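Local coordinates for probable glutathione reductase (Sinorhizobium meliloti, PDB 4DNA), which probably catalyses the NADPH-dependent reduction of glutathione disulfide to glutathione, working as an FAD-containing homodimer with a redox-active disulfide, at the interface of chains A and B. Sequence-based numbering; all coordinates share one arbitrary frame. Chains: chain A/B, Probable glutathione reductase.

The four contacts sample one two-fold dimer interface, so each recurs with the chains exchanged. Contacts 2, 3 and 4 cluster: their C-alpha centres lie about 8 Å (2 and 4) and about 11 Å (2 and 3, 3 and 4) apart. All three draw on helix 412-424 of chain B, and contacts 2 and 4 share B:Gln417. Contact 1 stands apart, its centre about 27 Å from that of contact 2, and joins helices 48-66 and 81-106 to the partner's helix 380-383. The dimer is thus fastened at separated places, with contact 4 centred about 5 Å from the probable catalytic A:His439.

Contact 1: the interface of chains A and B. Residues chain A 53, 87, 91, 94; chain B 376, 381-382.
B:Leu382 lays its two methyls against helix 81-106 of chain A. Its CD2 lies 3.7 Å from CB of A:Ala87, while CD1 sits 3.8 Å from CB of A:Glu91. From helix 48-66, A:Leu53 comes against both methyls, its CD1 3.9 Å from CD1 of B:Leu382, with the two leucines crossing at about a right angle. Next along the chain, B:Thr381 directs its methyl CG2 at the carboxylate end of A:Glu91; chi1 of -73° puts OG1 beside the backbone N and CG2 opposite it. The methyl is modelled beside the carboxylate, but the spacing is too short to be trusted and the detail of this contact is doubtful.

Across the interface, B:Arg376 also meets A:Arg94, approaching from the opposite direction with its NH1 placed 3.8 Å above one face of the A:Arg94 guanidinium and toward its rim. The two guanidinium planes stand 72° apart, an edge-over-face arrangement.

In the second shell, A:Arg94 grips the carboxylate of A:Glu91 side-on within chain A: NE donates to OE1 of A:Glu91 at 2.9 Å, and NH2 forms a salt bridge with OE2 of A:Glu91 at 2.7 Å. Negative charge on A:Glu91 would be expected to offset the gathering of these arginines.

The patch clamps helices 48-66 and 81-106 of one subunit to the short helix 380-383 of the other, adding an anchor to the homodimer away from its helix 412-424 contacts.

Contact 2: the interface of chains A and B. Residues chain A 415, 418-419, 443, 446; chain B 414-415, 417-418.
The carboxylate of B:Glu414 meets the backbone of A:Ala443 through OE1, whose syn lone pair accepts the hydrogen bond from A:Ala443 N at 2.8 Å. With 158° at the hydrogen, the bond is fairly straight. Because A:Ala443 opens the 3-10 helix 443-446, the acid caps an N-terminal turn, where the helix end would be expected to stabilise its negative charge. With an alanine at B:Glu414, A:Ala443 N would probably be left without its acceptor from chain B, and the start of the 3-10 helix without this cap.

Alongside the bond, the methyl of A:Ala443 packs on the aliphatic part of B:Gln417, CB to CG 3.5 Å.

B:Leu418 dominates the apolar part and hides 87 Å² of its surface. Its CG lies opposite the carbonyl carbon (chi1 -60°), and the two methyls part beyond it. The side chain crosses that of A:Met415, a selenomethionine, at about a right angle, with CD1 of B:Leu418 3.8 Å from CB of A:Met415. CD2 lies 3.7 Å from CD2 of A:Leu419 and 3.9 Å from CD1 of A:Leu446. The leucines of the two copies touch back to back, CB of A:Leu418 being 3.7 Å from CB of B:Leu418. A:Leu418 then reaches over B:Met415, its CD1 3.7 Å from CG of that selenomethionine.

In the fold, the patch joins helix 412-424 of both subunits near the dimer two-fold, with 3-10 helix 443-446 of chain A packed at its flank.

Contact 3: the interface of chains A and B. Residues chain A 427, 431, 435; chain B 421, 424-425.
A:Thr435, which rests on B:Ile421, turns its hydroxyl back into its own chain: OG1 donates to the carbonyl O of A:Asp431 at 2.7 Å. The angle at the acceptor (C=O to donor) is 145°, and the donor is tilted 23° from the carbonyl plane. This bond ties the loop residue to helix 429-433 and fixes the rotation of the side chain at chi1 -55°, which places OG1 opposite the carbonyl carbon and CG2 opposite the backbone N.

Both branches then meet the partner helix. CG2 of A:Thr435 lies 3.7 Å from CG1 of B:Ile421, and OG1 of A:Thr435 sits over the helix backbone, 3.4 Å from CA of B:Ile421. The two side chains cross at about a right angle. One turn further on, B:Arg424 sets its aliphatic stem beside the same hydroxyl, CB to A:Thr435 OG1 3.8 Å. Replacing A:Thr435 by an alanine would be likely to leave the A:Asp431 carbonyl without this donor and open a gap beside B:Ile421.

At the other end, the methyl of B:Ala425 fits against two groups of chain A. Its CB is 3.7 Å from SG of A:Cys427 and 3.7 Å from the carboxylate carbon CG of A:Asp431, a van der Waals fit that buries 41 Å² of the alanine.

The patch seats the C-terminal end of the partner's helix 412-424 against segment 427-435, which is likely to contribute to the register of the two subunits in the homodimer.

Contact 4: the interface of chains A and B. Residues chain A 436-438, 441, 444, 447; chain B 342, 417.
Paired hydrogen bonds lock the side-chain amide of B:Gln417 to the backbone of chain A. Its carbonyl OE1 accepts from A:Val438 N at 2.7 Å, nearly straight (165° at the hydrogen) although the donor lies tilted from the carbonyl plane. Its NE2 donates to A:Met436 O at 3.2 Å, with that oxygen close to the plane of the amide. Bonded through both ends, the amide reads the extended backbone as a neighbouring strand would, and the bonding pattern supports its modelled orientation. A bend at chi2 (70°) turns the amide out of the stem toward residues 436-438.

Bonds within chain A shape the other wall. A:Thr441 OG1 donates to A:Val438 O at 2.7 Å, closing the turn between them, and A:Thr441 N donates to OE2 of A:Glu444 at 3.1 Å.

Apolar groups flank the amide. Over one face lies CG2 of A:Val438, which packs 3.7 Å from CA of B:Gln417 and equally 3.7 Å from CB of B:Ala342; this methyl is directed at chain B while CG1 lies opposite the backbone N (chi1 -171°). Over the opposite face comes A:Val447, CG2 to B:Gln417 NE2 3.9 Å.

In the fold, the patch fits helix 412-424 and the loop residue B:Ala342 against the loop leading to A:His439. In this family that histidine, the probable proton acceptor, serves the active site of the other subunit, and the amide clamp would hold its loop in place across the dimer.

Contact 1: the interface of chains A and B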
loop_
_atom_site.group_PDB
_atom_site.type_symbol
_atom_site.label_atom_id
_atom_site.label_comp_id
_atom_site.label_asym_id
_atom_site.label_seq_id
_atom_site.Cartn_x
_atom_site.Cartn_y
_atom_site.Cartn_z
ATOM N N LEU A 53 13.192 -10.202 -1.587
ATOM C CA LEU A 53 13.403 -10.514 -2.989
ATOM C C LEU A 53 12.784 -11.867 -3.326
ATOM O O LEU A 53 12.045 -12.016 -4.305
ATOM C CB LEU A 53 14.895 -10.486 -3.325
ATOM C CG LEU A 53 15.618 -9.124 -3.210
ATOM C CD1 LEU A 53 17.052 -9.218 -3.713
ATOM C CD2 LEU A 53 14.901 -8.005 -3.955
ATOM N N ALA A 87 21.214 -13.581 -8.951
ATOM C CA ALA A 87 20.675 -12.227 -8.991
ATOM C C ALA A 87 20.711 -11.604 -7.602
ATOM O O ALA A 87 20.955 -10.407 -7.455
ATOM C CB ALA A 87 19.259 -12.238 -9.540
ATOM N N GLU A 91 23.205 -8.295 -5.820
ATOM C CA GLU A 91 22.603 -7.173 -5.126
ATOM C C GLU A 91 23.165 -6.988 -3.727
ATOM O O GLU A 91 23.489 -5.864 -3.327
ATOM C CB GLU A 91 21.080 -7.300 -5.077
ATOM C CG GLU A 91 20.367 -6.100 -4.454
ATOM C CD GLU A 91 20.783 -4.743 -5.044
ATOM O OE1 GLU A 91 21.349 -4.666 -6.167
ATOM O OE2 GLU A 91 20.524 -3.721 -4.379
ATOM N N ARG A 94 26.502 -5.568 -3.926
ATOM C CA ARG A 94 26.386 -4.132 -4.193
ATOM C C ARG A 94 26.068 -3.363 -2.914
ATOM O O ARG A 94 26.713 -2.360 -2.618
ATOM C CB ARG A 94 25.314 -3.868 -5.249
ATOM C CG ARG A 94 25.210 -2.419 -5.694
ATOM C CD ARG A 94 24.021 -2.187 -6.614
ATOM N NE ARG A 94 22.751 -2.106 -5.885
ATOM C CZ ARG A 94 22.294 -1.011 -5.265
ATOM N NH1 ARG A 94 22.999 0.124 -5.262
ATOM N NH2 ARG A 94 21.127 -1.054 -4.633
ATOM N N ARG B 376 15.050 4.158 -6.474
ATOM C CA ARG B 376 14.723 2.954 -7.207
ATOM C C ARG B 376 14.044 1.999 -6.223
ATOM O O ARG B 376 14.638 1.642 -5.198
ATOM C CB ARG B 376 16.011 2.348 -7.768
ATOM C CG ARG B 376 15.858 1.258 -8.825
ATOM C CD ARG B 376 17.089 1.223 -9.733
ATOM N NE ARG B 376 18.094 0.167 -9.463
ATOM C CZ ARG B 376 18.968 0.135 -8.443
ATOM N NH1 ARG B 376 19.834 -0.871 -8.351
ATOM N NH2 ARG B 376 18.988 1.079 -7.503
ATOM N N THR B 381 15.464 -3.041 -8.466
ATOM C CA THR B 381 16.822 -3.500 -8.252
ATOM C C THR B 381 17.174 -4.759 -9.021
ATOM O O THR B 381 18.301 -4.888 -9.490
ATOM C CB THR B 381 17.046 -3.802 -6.762
ATOM O OG1 THR B 381 17.118 -2.577 -6.037
ATOM C CG2 THR B 381 18.331 -4.561 -6.561
ATOM N N LEU B 382 16.228 -5.696 -9.111
ATOM C CA LEU B 382 16.460 -6.973 -9.781
ATOM C C LEU B 382 15.677 -7.074 -11.079
ATOM O O LEU B 382 16.167 -7.646 -12.052
ATOM C CB LEU B 382 16.125 -8.149 -8.852
ATOM C CG LEU B 382 17.288 -8.941 -8.240
ATOM C CD1 LEU B 382 18.079 -8.100 -7.261
ATOM C CD2 LEU B 382 16.803 -10.209 -7.563
#

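Contact 2: the interface of chains A and B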
loop_
_atom_site.group_PDB
_atom_site.type_symbol
_atom_site.label_atom_id
_atom_site.label_comp_id
_atom_site.label_asym_id
_atom_site.label_seq_id
_atom_site.Cartn_x
_atom_site.Cartn_y
_atom_site.Cartn_z
HETATM N N MSE A 415 0.651 -0.546 4.532
HETATM C CA MSE A 415 -0.419 -0.020 5.327
HETATM C C MSE A 415 -0.085 0.068 6.765
HETATM O O MSE A 415 -0.440 1.033 7.437
HETATM C CB MSE A 415 -1.603 -0.920 5.132
HETATM C CG MSE A 415 -2.376 -0.389 3.954
HETATM SE SE MSE A 415 -3.755 -1.646 3.425
HETATM C CE MSE A 415 -5.095 -1.108 4.703
ATOM N N LEU A 418 1.973 3.171 7.568
ATOM C CA LEU A 418 1.160 4.387 7.598
ATOM C C LEU A 418 0.191 4.411 8.776
ATOM O O LEU A 418 0.161 5.383 9.532
ATOM C CB LEU A 418 0.434 4.589 6.277
ATOM C CG LEU A 418 1.385 4.709 5.087
ATOM C CD1 LEU A 418 0.609 4.630 3.795
ATOM C CD2 LEU A 418 2.199 5.993 5.145
ATOM N N LEU A 419 -0.577 3.341 8.959
ATOM C CA LEU A 419 -1.396 3.245 10.146
ATOM C C LEU A 419 -0.582 3.538 11.424
ATOM O O LEU A 419 -1.092 4.161 12.356
ATOM C CB LEU A 419 -2.043 1.870 10.245
ATOM C CG LEU A 419 -3.088 1.484 9.202
ATOM C CD1 LEU A 419 -3.368 -0.017 9.276
ATOM C CD2 LEU A 419 -4.364 2.284 9.400
ATOM N N ALA A 443 -7.937 -0.042 1.323
ATOM C CA ALA A 443 -7.881 0.835 2.491
ATOM C C ALA A 443 -9.155 1.594 2.848
ATOM O O ALA A 443 -9.318 1.986 3.999
ATOM C CB ALA A 443 -6.722 1.811 2.339
ATOM N N LEU A 446 -11.364 0.618 5.944
ATOM C CA LEU A 446 -11.016 1.076 7.292
ATOM C C LEU A 446 -11.728 2.382 7.656
ATOM O O LEU A 446 -11.915 2.678 8.839
ATOM C CB LEU A 446 -9.508 1.248 7.450
ATOM C CG LEU A 446 -8.572 0.041 7.410
ATOM C CD1 LEU A 446 -7.222 0.472 6.859
ATOM C CD2 LEU A 446 -8.399 -0.571 8.786
ATOM N N GLU B 414 -3.291 3.448 -2.289
ATOM C CA GLU B 414 -3.600 2.908 -0.964
ATOM C C GLU B 414 -2.995 3.780 0.119
ATOM O O GLU B 414 -3.639 4.065 1.112
ATOM C CB GLU B 414 -3.110 1.469 -0.820
ATOM C CG GLU B 414 -3.803 0.467 -1.737
ATOM C CD GLU B 414 -5.178 0.021 -1.241
ATOM O OE1 GLU B 414 -5.566 0.364 -0.094
ATOM O OE2 GLU B 414 -5.878 -0.686 -2.013
HETATM N N MSE B 415 -1.760 4.217 -0.095
HETATM C CA MSE B 415 -1.075 5.130 0.803
HETATM C C MSE B 415 -1.777 6.463 0.946
HETATM O O MSE B 415 -1.855 7.019 2.046
HETATM C CB MSE B 415 0.288 5.339 0.177
HETATM C CG MSE B 415 1.120 4.060 0.201
HETATM SE SE MSE B 415 2.996 4.598 -0.112
HETATM C CE MSE B 415 3.746 2.812 -0.489
ATOM N N GLN B 417 -4.932 7.089 0.867
ATOM C CA GLN B 417 -5.993 6.867 1.817
ATOM C C GLN B 417 -5.481 7.048 3.211
ATOM O O GLN B 417 -6.040 7.816 3.983
ATOM C CB GLN B 417 -6.538 5.444 1.703
ATOM C CG GLN B 417 -7.647 5.121 2.697
ATOM C CD GLN B 417 -8.916 5.875 2.369
ATOM O OE1 GLN B 417 -9.694 5.432 1.531
ATOM N NE2 GLN B 417 -9.124 7.031 3.007
ATOM N N LEU B 418 -4.418 6.340 3.545
ATOM C CA LEU B 418 -4.003 6.303 4.935
ATOM C C LEU B 418 -3.372 7.593 5.409
ATOM O O LEU B 418 -3.560 7.972 6.579
ATOM C CB LEU B 418 -3.127 5.089 5.231
ATOM C CG LEU B 418 -3.874 3.782 4.940
ATOM C CD1 LEU B 418 -2.871 2.662 4.794
ATOM C CD2 LEU B 418 -4.942 3.451 5.971
#

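Contact 3: the interface of chains A and B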
loop_
_atom_site.group_PDB
_atom_site.type_symbol
_atom_site.label_atom_id
_atom_site.label_comp_id
_atom_site.label_asym_id
_atom_site.label_seq_id
_atom_site.Cartn_x
_atom_site.Cartn_y
_atom_site.Cartn_z
ATOM N N CYS A 427 -4.671 8.593 17.197
ATOM C CA CYS A 427 -5.900 8.836 16.436
ATOM C C CYS A 427 -7.131 8.076 16.948
ATOM O O CYS A 427 -7.035 6.929 17.434
ATOM C CB CYS A 427 -5.686 8.587 14.940
ATOM S SG CYS A 427 -5.009 10.023 14.051
ATOM N N ASP A 431 -11.535 10.226 13.929
ATOM C CA ASP A 431 -10.602 10.720 12.894
ATOM C C ASP A 431 -10.707 9.881 11.629
ATOM O O ASP A 431 -10.698 10.417 10.505
ATOM C CB ASP A 431 -9.138 10.658 13.346
ATOM C CG ASP A 431 -8.858 11.482 14.592
ATOM O OD1 ASP A 431 -9.375 12.618 14.678
ATOM O OD2 ASP A 431 -8.105 10.995 15.472
ATOM N N THR A 435 -12.498 10.844 7.624
ATOM C CA THR A 435 -11.550 10.767 6.512
ATOM C C THR A 435 -12.261 10.241 5.278
ATOM O O THR A 435 -12.736 9.100 5.267
ATOM C CB THR A 435 -10.362 9.840 6.832
ATOM O OG1 THR A 435 -9.728 10.264 8.042
ATOM C CG2 THR A 435 -9.357 9.864 5.718
ATOM N N ILE B 421 -6.047 10.077 6.689
ATOM C CA ILE B 421 -6.349 10.095 8.130
ATOM C C ILE B 421 -5.349 10.949 8.928
ATOM O O ILE B 421 -5.738 11.742 9.790
ATOM C CB ILE B 421 -6.376 8.679 8.737
ATOM C CG1 ILE B 421 -7.216 7.722 7.886
ATOM C CG2 ILE B 421 -6.912 8.724 10.164
ATOM C CD1 ILE B 421 -6.920 6.262 8.148
ATOM N N ARG B 424 -5.871 14.557 8.114
ATOM C CA ARG B 424 -7.194 14.853 8.657
ATOM C C ARG B 424 -7.146 15.255 10.134
ATOM O O ARG B 424 -7.744 16.267 10.529
ATOM C CB ARG B 424 -8.123 13.641 8.493
ATOM C CG ARG B 424 -9.606 13.965 8.636
ATOM C CD ARG B 424 -10.026 15.133 7.748
ATOM N NE ARG B 424 -11.473 15.198 7.598
ATOM C CZ ARG B 424 -12.163 16.324 7.453
ATOM N NH1 ARG B 424 -11.543 17.507 7.445
ATOM N NH2 ARG B 424 -13.481 16.270 7.330
ATOM N N ALA B 425 -6.447 14.448 10.938
ATOM C CA ALA B 425 -6.280 14.711 12.365
ATOM C C ALA B 425 -5.139 15.696 12.648
ATOM O O ALA B 425 -4.632 15.749 13.770
ATOM C CB ALA B 425 -6.060 13.410 13.111
#

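Contact 4: the interface of chains A and B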
loop_
_atom_site.group_PDB
_atom_site.type_symbol
_atom_site.label_atom_id
_atom_site.label_comp_id
_atom_site.label_asym_id
_atom_site.label_seq_id
_atom_site.Cartn_x
_atom_site.Cartn_y
_atom_site.Cartn_z
HETATM N N MSE A 436 -12.338 11.074 4.244
HETATM C CA MSE A 436 -13.045 10.733 3.024
HETATM C C MSE A 436 -12.406 9.531 2.426
HETATM O O MSE A 436 -11.191 9.360 2.503
HETATM C CB MSE A 436 -12.890 11.895 2.065
HETATM C CG MSE A 436 -13.675 11.690 0.776
HETATM SE SE MSE A 436 -15.621 11.698 1.134
HETATM C CE MSE A 436 -15.741 13.334 2.238
ATOM N N ALA A 437 -13.225 8.682 1.821
ATOM C CA ALA A 437 -12.747 7.458 1.203
ATOM C C ALA A 437 -11.995 7.725 -0.094
ATOM O O ALA A 437 -12.311 8.671 -0.824
ATOM C CB ALA A 437 -13.912 6.516 0.949
ATOM N N VAL A 438 -10.995 6.891 -0.369
ATOM C CA VAL A 438 -10.375 6.855 -1.691
ATOM C C VAL A 438 -10.808 5.580 -2.425
ATOM O O VAL A 438 -10.666 4.473 -1.919
ATOM C CB VAL A 438 -8.834 6.964 -1.637
ATOM C CG1 VAL A 438 -8.270 7.141 -3.036
ATOM C CG2 VAL A 438 -8.397 8.109 -0.742
ATOM N N THR A 441 -9.985 1.476 -3.565
ATOM C CA THR A 441 -8.865 0.889 -2.829
ATOM C C THR A 441 -9.351 -0.210 -1.876
ATOM O O THR A 441 -10.551 -0.439 -1.723
ATOM C CB THR A 441 -8.107 1.929 -1.976
ATOM O OG1 THR A 441 -9.013 2.548 -1.053
ATOM C CG2 THR A 441 -7.397 3.005 -2.845
ATOM N N GLU A 444 -10.051 1.814 1.893
ATOM C CA GLU A 444 -11.283 2.540 2.219
ATOM C C GLU A 444 -12.231 1.774 3.154
ATOM O O GLU A 444 -13.140 2.366 3.756
ATOM C CB GLU A 444 -12.027 2.969 0.973
ATOM C CG GLU A 444 -12.329 1.844 0.018
ATOM C CD GLU A 444 -13.096 2.338 -1.182
ATOM O OE1 GLU A 444 -14.021 3.152 -0.983
ATOM O OE2 GLU A 444 -12.769 1.933 -2.316
ATOM N N VAL A 447 -12.151 3.151 6.654
ATOM C CA VAL A 447 -12.754 4.461 6.940
ATOM C C VAL A 447 -14.276 4.544 6.796
ATOM O O VAL A 447 -14.857 5.609 6.997
ATOM C CB VAL A 447 -12.066 5.634 6.192
ATOM C CG1 VAL A 447 -10.583 5.657 6.493
ATOM C CG2 VAL A 447 -12.325 5.569 4.695
ATOM N N ALA B 342 -8.437 13.071 0.044
ATOM C CA ALA B 342 -7.293 12.379 -0.566
ATOM C C ALA B 342 -7.772 11.760 -1.850
ATOM O O ALA B 342 -8.914 11.339 -1.926
ATOM C CB ALA B 342 -6.780 11.288 0.360
ATOM N N GLN B 417 -4.932 7.089 0.867
ATOM C CA GLN B 417 -5.993 6.867 1.817
ATOM C C GLN B 417 -5.481 7.048 3.211
ATOM O O GLN B 417 -6.040 7.816 3.983
ATOM C CB GLN B 417 -6.538 5.444 1.703
ATOM C CG GLN B 417 -7.647 5.121 2.697
ATOM C CD GLN B 417 -8.916 5.875 2.369
ATOM O OE1 GLN B 417 -9.694 5.432 1.531
ATOM N NE2 GLN B 417 -9.124 7.031 3.007
#